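Local coordinates for exported protein (Bacteroides fragilis, PDB 4I17) that is of unknown function but, as an exported tetratricopeptide-repeat protein, probably serves as a helical scaffold for binding other proteins, at residues F196-V200 with V223-I227; E113-I118 with D145-W151. One frame throughout, in Å; residues are numbered along the deposited sequence.

Contact 1. Residues F196-V200 with V223-I227; sequences FKKAV and VKAMI
Met226 CB sits over one face of the Phe196 ring, 3.6 Å from its centroid and 12° off the normal, a CH-pi contact. From there the selenomethionine chain bends (chi2 -73°) and passes beyond the CZ end of the ring, its CE methyl 3.6 Å from Phe196 CZ, while SE lies obliquely at 5.1 Å from the ring centroid in a Met-aromatic contact. Val223 packs closer to the backbone of helix 182-209, its CG1 3.4 Å from Phe196 O. With CG1 anti to its own backbone N (chi1 -168°), this one methyl is delivered into the notch between Phe196, Ala199 and Val200; it sits 3.8 Å from Ala199 CB and 3.5 Å from Val200 CG2. The same Val200 CG2 comes to 3.4 Å from Ile227 CD1, a closeness that is doubtful because it holds for one of two Val200 conformers. Ile227 splits its branches, CG1 resting against Phe196 CB and CG2 touching the aliphatic CE of Lys197.

The two helices run antiparallel, consistent with the helix-to-helix packing of a tetratricopeptide-repeat protein, here at the C-terminal end of the chain, where the short helix 214-224 folds back along helix 182-209. A type I turn from Lys224 to Ile227, with Ile227 N bonded to Lys224 O at 3.2 Å, curls the last modelled residues back so that Met226 and Ile227 still face Phe196 and Val200.

Further out, Tyr164 of helix 149-174 packs on both Phe196 and Val223, and Phe163 of that helix on Ala199, so a third helix backs the apolar seam. Polar groups lie at its margins: Lys197 NZ forms a salt bridge with Asp193, and Val200 O accepts from Gln220 NE2.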
loop_
_atom_site.group_PDB
_atom_site.type_symbol
_atom_site.label_atom_id
_atom_site.label_comp_id
_atom_site.label_asym_id
_atom_site.label_seq_id
_atom_site.Cartn_x
_atom_site.Cartn_y
_atom_site.Cartn_z
ATOM N N PHE A 196 -4.452 16.642 -20.676
ATOM C CA PHE A 196 -5.773 17.095 -20.213
ATOM C C PHE A 196 -6.842 16.064 -20.501
ATOM O O PHE A 196 -7.736 15.861 -19.678
ATOM C CB PHE A 196 -6.170 18.444 -20.840
ATOM C CG PHE A 196 -5.351 19.651 -20.409
ATOM C CD1 PHE A 196 -4.972 19.825 -19.076
ATOM C CD2 PHE A 196 -4.935 20.600 -21.345
ATOM C CE1 PHE A 196 -4.236 20.958 -18.681
ATOM C CE2 PHE A 196 -4.202 21.722 -20.950
ATOM C CZ PHE A 196 -3.864 21.898 -19.625
ATOM N N LYS A 197 -6.761 15.394 -21.651
ATOM C CA LYS A 197 -7.752 14.362 -21.955
ATOM C C LYS A 197 -7.599 13.170 -20.998
ATOM O O LYS A 197 -8.619 12.647 -20.539
ATOM C CB LYS A 197 -7.653 13.953 -23.423
ATOM C CG LYS A 197 -8.329 15.014 -24.300
ATOM C CD LYS A 197 -8.203 14.750 -25.787
ATOM C CE LYS A 197 -8.901 15.833 -26.578
ATOM N NZ LYS A 197 -8.660 15.679 -28.040
ATOM N N LYS A 198 -6.359 12.784 -20.627
ATOM C CA LYS A 198 -6.196 11.698 -19.617
ATOM C C LYS A 198 -6.767 12.130 -18.302
ATOM O O LYS A 198 -7.462 11.348 -17.637
ATOM C CB LYS A 198 -4.703 11.352 -19.414
ATOM C CG LYS A 198 -4.136 10.430 -20.460
ATOM C CD LYS A 198 -2.642 10.198 -20.214
ATOM C CE LYS A 198 -2.383 8.965 -19.378
ATOM N NZ LYS A 198 -0.972 8.501 -19.489
ATOM N N ALA A 199 -6.493 13.390 -17.905
ATOM C CA ALA A 199 -7.007 13.963 -16.648
ATOM C C ALA A 199 -8.548 13.944 -16.586
ATOM O O ALA A 199 -9.108 13.518 -15.568
ATOM C CB ALA A 199 -6.503 15.384 -16.500
ATOM N N VAL A 200 -9.232 14.381 -17.665
ATOM C CA VAL A 200 -10.698 14.423 -17.705
ATOM C C VAL A 200 -11.270 13.014 -17.489
ATOM O O VAL A 200 -12.279 12.842 -16.777
ATOM C CB VAL A 200 -11.213 15.043 -19.031
ATOM C CG1 VAL A 200 -12.734 14.918 -19.168
ATOM C CG2 VAL A 200 -10.796 16.495 -19.146
ATOM N N VAL A 223 -10.490 21.132 -15.866
ATOM C CA VAL A 223 -9.728 20.464 -16.934
ATOM C C VAL A 223 -10.488 20.596 -18.266
ATOM O O VAL A 223 -9.881 20.974 -19.274
ATOM C CB VAL A 223 -9.334 18.997 -16.646
ATOM C CG1 VAL A 223 -8.301 18.528 -17.685
ATOM C CG2 VAL A 223 -8.753 18.842 -15.247
ATOM N N LYS A 224 -11.806 20.346 -18.271
ATOM C CA LYS A 224 -12.615 20.476 -19.498
ATOM C C LYS A 224 -12.483 21.861 -20.113
ATOM O O LYS A 224 -12.466 21.969 -21.333
ATOM C CB LYS A 224 -14.093 20.158 -19.265
ATOM C CG LYS A 224 -14.352 18.683 -19.021
ATOM C CD LYS A 224 -15.847 18.402 -18.923
ATOM C CE LYS A 224 -16.102 16.961 -18.554
ATOM N NZ LYS A 224 -17.548 16.695 -18.333
ATOM N N ALA A 225 -12.334 22.911 -19.285
ATOM C CA ALA A 225 -12.171 24.292 -19.783
ATOM C C ALA A 225 -10.837 24.490 -20.552
ATOM O O ALA A 225 -10.693 25.463 -21.300
ATOM C CB ALA A 225 -12.231 25.271 -18.626
HETATM N N MSE A 226 -9.875 23.579 -20.363
HETATM C CA MSE A 226 -8.553 23.620 -21.010
HETATM C C MSE A 226 -8.549 22.920 -22.356
HETATM O O MSE A 226 -7.606 23.079 -23.120
HETATM C CB MSE A 226 -7.514 22.957 -20.090
HETATM C CG MSE A 226 -7.441 23.605 -18.758
HETATM SE SE MSE A 226 -6.577 25.309 -18.951
HETATM C CE MSE A 226 -5.066 24.813 -17.802
ATOM N N ILE A 227 -9.564 22.120 -22.637
ATOM C CA ILE A 227 -9.677 21.366 -23.895
ATOM C C ILE A 227 -10.522 22.176 -24.883
ATOM O O ILE A 227 -10.002 23.077 -25.536
ATOM C CB ILE A 227 -10.268 19.960 -23.641
ATOM C CG1 ILE A 227 -9.378 19.176 -22.666
ATOM C CG2 ILE A 227 -10.450 19.188 -24.949
ATOM C CD1 ILE A 227 -10.000 18.019 -22.112
#

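Contact 2. Residues E113-I118 with D145-W151; sequences EKLYAI and DVTSKKW. With SO4 (sulfate ion), chain D; SO4 (sulfate ion), chain B.
Glu113 reaches across to the turn before helix 149-174 and is gripped there by three hydrogen bonds. Its OE2 takes two: Thr147 OG1 at 2.6 Å, arriving on the syn side near the carboxylate plane, and Thr147 N at 2.9 Å, coming in from above that plane. Its OE1 accepts from Ser148 N at 3.1 Å, also syn. Ser148 is the N-cap residue of helix 149-174, its OG accepting from Trp151 N at 3.2 Å. One sulfate accepts from Ser148 OG and Lys149 N at the helix start, and a second from Lys150 NZ; both are probably from the crystallisation liquor. Tyr116 has its CG anti to the backbone N (chi1 -179°), which carries OH to 3.0 Å from Asp145 OD2.

Apolar contacts make up the rest of the interface. Val146 CG1 packs on Tyr116 CD2, the two side chains running in opposite directions, and nears Ala117 CB. The Trp151 indole lies across the helix: Ala117 CB approaches CE3 at 3.6 Å, Ile118 CG1 approaches CH2 at 3.6 Å, and Lys114 CG lies near CZ2.

Two N-H groups and one O-H pointed at the Glu113 carboxylate hold the turn against helix 110-129 and would probably stabilise its negative charge.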
loop_
_atom_site.group_PDB
_atom_site.type_symbol
_atom_site.label_atom_id
_atom_site.label_comp_id
_atom_site.label_asym_id
_atom_site.label_seq_id
_atom_site.Cartn_x
_atom_site.Cartn_y
_atom_site.Cartn_z
ATOM N N GLU A 113 -6.277 -3.671 2.537
ATOM C CA GLU A 113 -6.477 -2.731 1.422
ATOM C C GLU A 113 -5.986 -1.349 1.789
ATOM O O GLU A 113 -5.379 -0.717 0.928
ATOM C CB GLU A 113 -7.932 -2.648 0.944
ATOM C CG GLU A 113 -8.386 -3.845 0.131
ATOM C CD GLU A 113 -9.635 -3.648 -0.712
ATOM O OE1 GLU A 113 -10.292 -2.583 -0.609
ATOM O OE2 GLU A 113 -9.940 -4.564 -1.509
ATOM N N LYS A 114 -6.216 -0.885 3.051
ATOM C CA LYS A 114 -5.758 0.444 3.462
ATOM C C LYS A 114 -4.244 0.521 3.383
ATOM O O LYS A 114 -3.739 1.446 2.786
ATOM C CB LYS A 114 -6.236 0.824 4.873
ATOM C CG LYS A 114 -7.714 1.189 4.958
ATOM C CD LYS A 114 -8.125 1.446 6.412
ATOM C CE LYS A 114 -9.560 1.904 6.554
ATOM N NZ LYS A 114 -10.536 0.822 6.254
ATOM N N LEU A 115 -3.516 -0.470 3.944
ATOM C CA LEU A 115 -2.046 -0.454 3.912
ATOM C C LEU A 115 -1.482 -0.499 2.485
ATOM O O LEU A 115 -0.518 0.217 2.170
ATOM C CB LEU A 115 -1.501 -1.625 4.724
ATOM C CG LEU A 115 -1.920 -1.604 6.195
ATOM C CD1 LEU A 115 -1.645 -2.956 6.865
ATOM C CD2 LEU A 115 -1.259 -0.451 6.936
ATOM N N TYR A 116 -2.069 -1.338 1.645
ATOM C CA TYR A 116 -1.660 -1.489 0.248
ATOM C C TYR A 116 -1.833 -0.160 -0.495
ATOM O O TYR A 116 -0.926 0.325 -1.172
ATOM C CB TYR A 116 -2.536 -2.574 -0.407
ATOM C CG TYR A 116 -2.209 -2.860 -1.853
ATOM C CD1 TYR A 116 -1.272 -3.832 -2.199
ATOM C CD2 TYR A 116 -2.851 -2.173 -2.885
ATOM C CE1 TYR A 116 -0.986 -4.113 -3.535
ATOM C CE2 TYR A 116 -2.528 -2.409 -4.223
ATOM C CZ TYR A 116 -1.627 -3.410 -4.539
ATOM O OH TYR A 116 -1.330 -3.678 -5.850
ATOM N N ALA A 117 -3.033 0.398 -0.398
ATOM C CA ALA A 117 -3.332 1.636 -1.093
ATOM C C ALA A 117 -2.489 2.781 -0.531
ATOM O O ALA A 117 -2.021 3.587 -1.321
ATOM C CB ALA A 117 -4.809 1.947 -0.979
ATOM N N ILE A 118 -2.279 2.864 0.804
ATOM C CA ILE A 118 -1.486 3.983 1.362
ATOM C C ILE A 118 -0.054 3.906 0.817
ATOM O O ILE A 118 0.534 4.936 0.468
ATOM C CB ILE A 118 -1.556 3.992 2.918
ATOM C CG1 ILE A 118 -2.940 4.542 3.330
ATOM C CG2 ILE A 118 -0.413 4.839 3.563
ATOM C CD1 ILE A 118 -3.381 4.142 4.691
ATOM N N ASP A 145 -6.015 -0.929 -7.659
ATOM C CA ASP A 145 -6.216 -2.402 -7.579
ATOM C C ASP A 145 -7.047 -2.849 -6.365
ATOM O O ASP A 145 -7.391 -4.027 -6.257
ATOM C CB ASP A 145 -4.877 -3.167 -7.527
ATOM C CG ASP A 145 -3.904 -2.945 -8.672
ATOM O OD1 ASP A 145 -4.348 -2.500 -9.759
ATOM O OD2 ASP A 145 -2.693 -3.242 -8.488
ATOM N N VAL A 146 -7.323 -1.943 -5.436
ATOM C CA VAL A 146 -8.138 -2.242 -4.259
ATOM C C VAL A 146 -9.608 -2.345 -4.713
ATOM O O VAL A 146 -9.977 -1.748 -5.730
ATOM C CB VAL A 146 -7.938 -1.211 -3.118
ATOM C CG1 VAL A 146 -6.510 -1.260 -2.556
ATOM C CG2 VAL A 146 -8.295 0.197 -3.566
ATOM N N THR A 147 -10.428 -3.088 -3.977
ATOM C CA THR A 147 -11.836 -3.260 -4.342
ATOM C C THR A 147 -12.680 -2.106 -3.820
ATOM O O THR A 147 -13.752 -1.856 -4.358
ATOM C CB THR A 147 -12.389 -4.609 -3.820
ATOM O OG1 THR A 147 -12.423 -4.583 -2.401
ATOM C CG2 THR A 147 -11.585 -5.793 -4.295
ATOM N N SER A 148 -12.199 -1.406 -2.790
ATOM C CA SER A 148 -12.880 -0.277 -2.159
ATOM C C SER A 148 -13.086 0.853 -3.166
ATOM O O SER A 148 -12.097 1.328 -3.733
ATOM C CB SER A 148 -12.038 0.234 -0.997
ATOM O OG SER A 148 -12.490 1.506 -0.567
ATOM N N LYS A 149 -14.356 1.281 -3.384
ATOM C CA LYS A 149 -14.657 2.407 -4.294
ATOM C C LYS A 149 -14.055 3.723 -3.759
ATOM O O LYS A 149 -13.623 4.566 -4.538
ATOM C CB LYS A 149 -16.178 2.570 -4.430
ATOM C CG LYS A 149 -16.856 1.490 -5.265
ATOM C CD LYS A 149 -18.388 1.708 -5.374
ATOM C CE LYS A 149 -18.788 2.954 -6.142
ATOM N NZ LYS A 149 -20.245 3.233 -6.041
ATOM N N LYS A 150 -14.027 3.900 -2.429
ATOM C CA LYS A 150 -13.477 5.111 -1.801
ATOM C C LYS A 150 -11.986 5.247 -2.076
ATOM O O LYS A 150 -11.519 6.323 -2.467
ATOM C CB LYS A 150 -13.741 5.116 -0.279
ATOM C CG LYS A 150 -15.224 5.101 0.125
ATOM C CD LYS A 150 -16.014 6.319 -0.345
ATOM C CE LYS A 150 -17.508 6.102 -0.303
ATOM N NZ LYS A 150 -18.242 7.233 -0.935
ATOM N N TRP A 151 -11.230 4.167 -1.878
ATOM C CA TRP A 151 -9.790 4.203 -2.096
ATOM C C TRP A 151 -9.476 4.292 -3.557
ATOM O O TRP A 151 -8.494 4.936 -3.936
ATOM C CB TRP A 151 -9.135 2.991 -1.466
ATOM C CG TRP A 151 -9.087 3.143 0.022
ATOM C CD1 TRP A 151 -10.061 2.793 0.915
ATOM C CD2 TRP A 151 -8.068 3.814 0.776
ATOM N NE1 TRP A 151 -9.689 3.176 2.192
ATOM C CE2 TRP A 151 -8.462 3.787 2.135
ATOM C CE3 TRP A 151 -6.879 4.477 0.431
ATOM C CZ2 TRP A 151 -7.697 4.374 3.144
ATOM C CZ3 TRP A 151 -6.083 4.979 1.450
ATOM C CH2 TRP A 151 -6.504 4.935 2.785
HETATM S S SO4 D . -16.518 1.335 -0.296
HETATM O O1 SO4 D . -15.219 1.477 0.365
HETATM O O2 SO4 D . -16.424 0.515 -1.524
HETATM O O3 SO4 D . -17.442 0.695 0.646
HETATM O O4 SO4 D . -17.042 2.649 -0.647
HETATM S S SO4 B . -16.023 9.968 1.560
HETATM O O1 SO4 B . -14.655 9.899 1.069
HETATM O O2 SO4 B . -16.161 9.104 2.729
HETATM O O3 SO4 B . -16.365 11.337 1.932
HETATM O O4 SO4 B . -16.914 9.514 0.497
#

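Along the chain the first closure is contact 2: helix 110-129 runs out, helix 133-143 returns, and residues 145-151 come back onto residues 113-118 near the middle of the solenoid. Helix 149-174 starts there and leads on to helix 182-209, which carries the first half of contact 1. The chain then turns through helix 214-224, and residues 223-227 close contact 1 at the C terminus. The two loops follow in series, neither nested nor crossed, with centres 26 Å apart and nearest atoms about 14 Å apart. Helix 149-174 connects them: its start belongs to contact 2 and its later turns lie against contact 1.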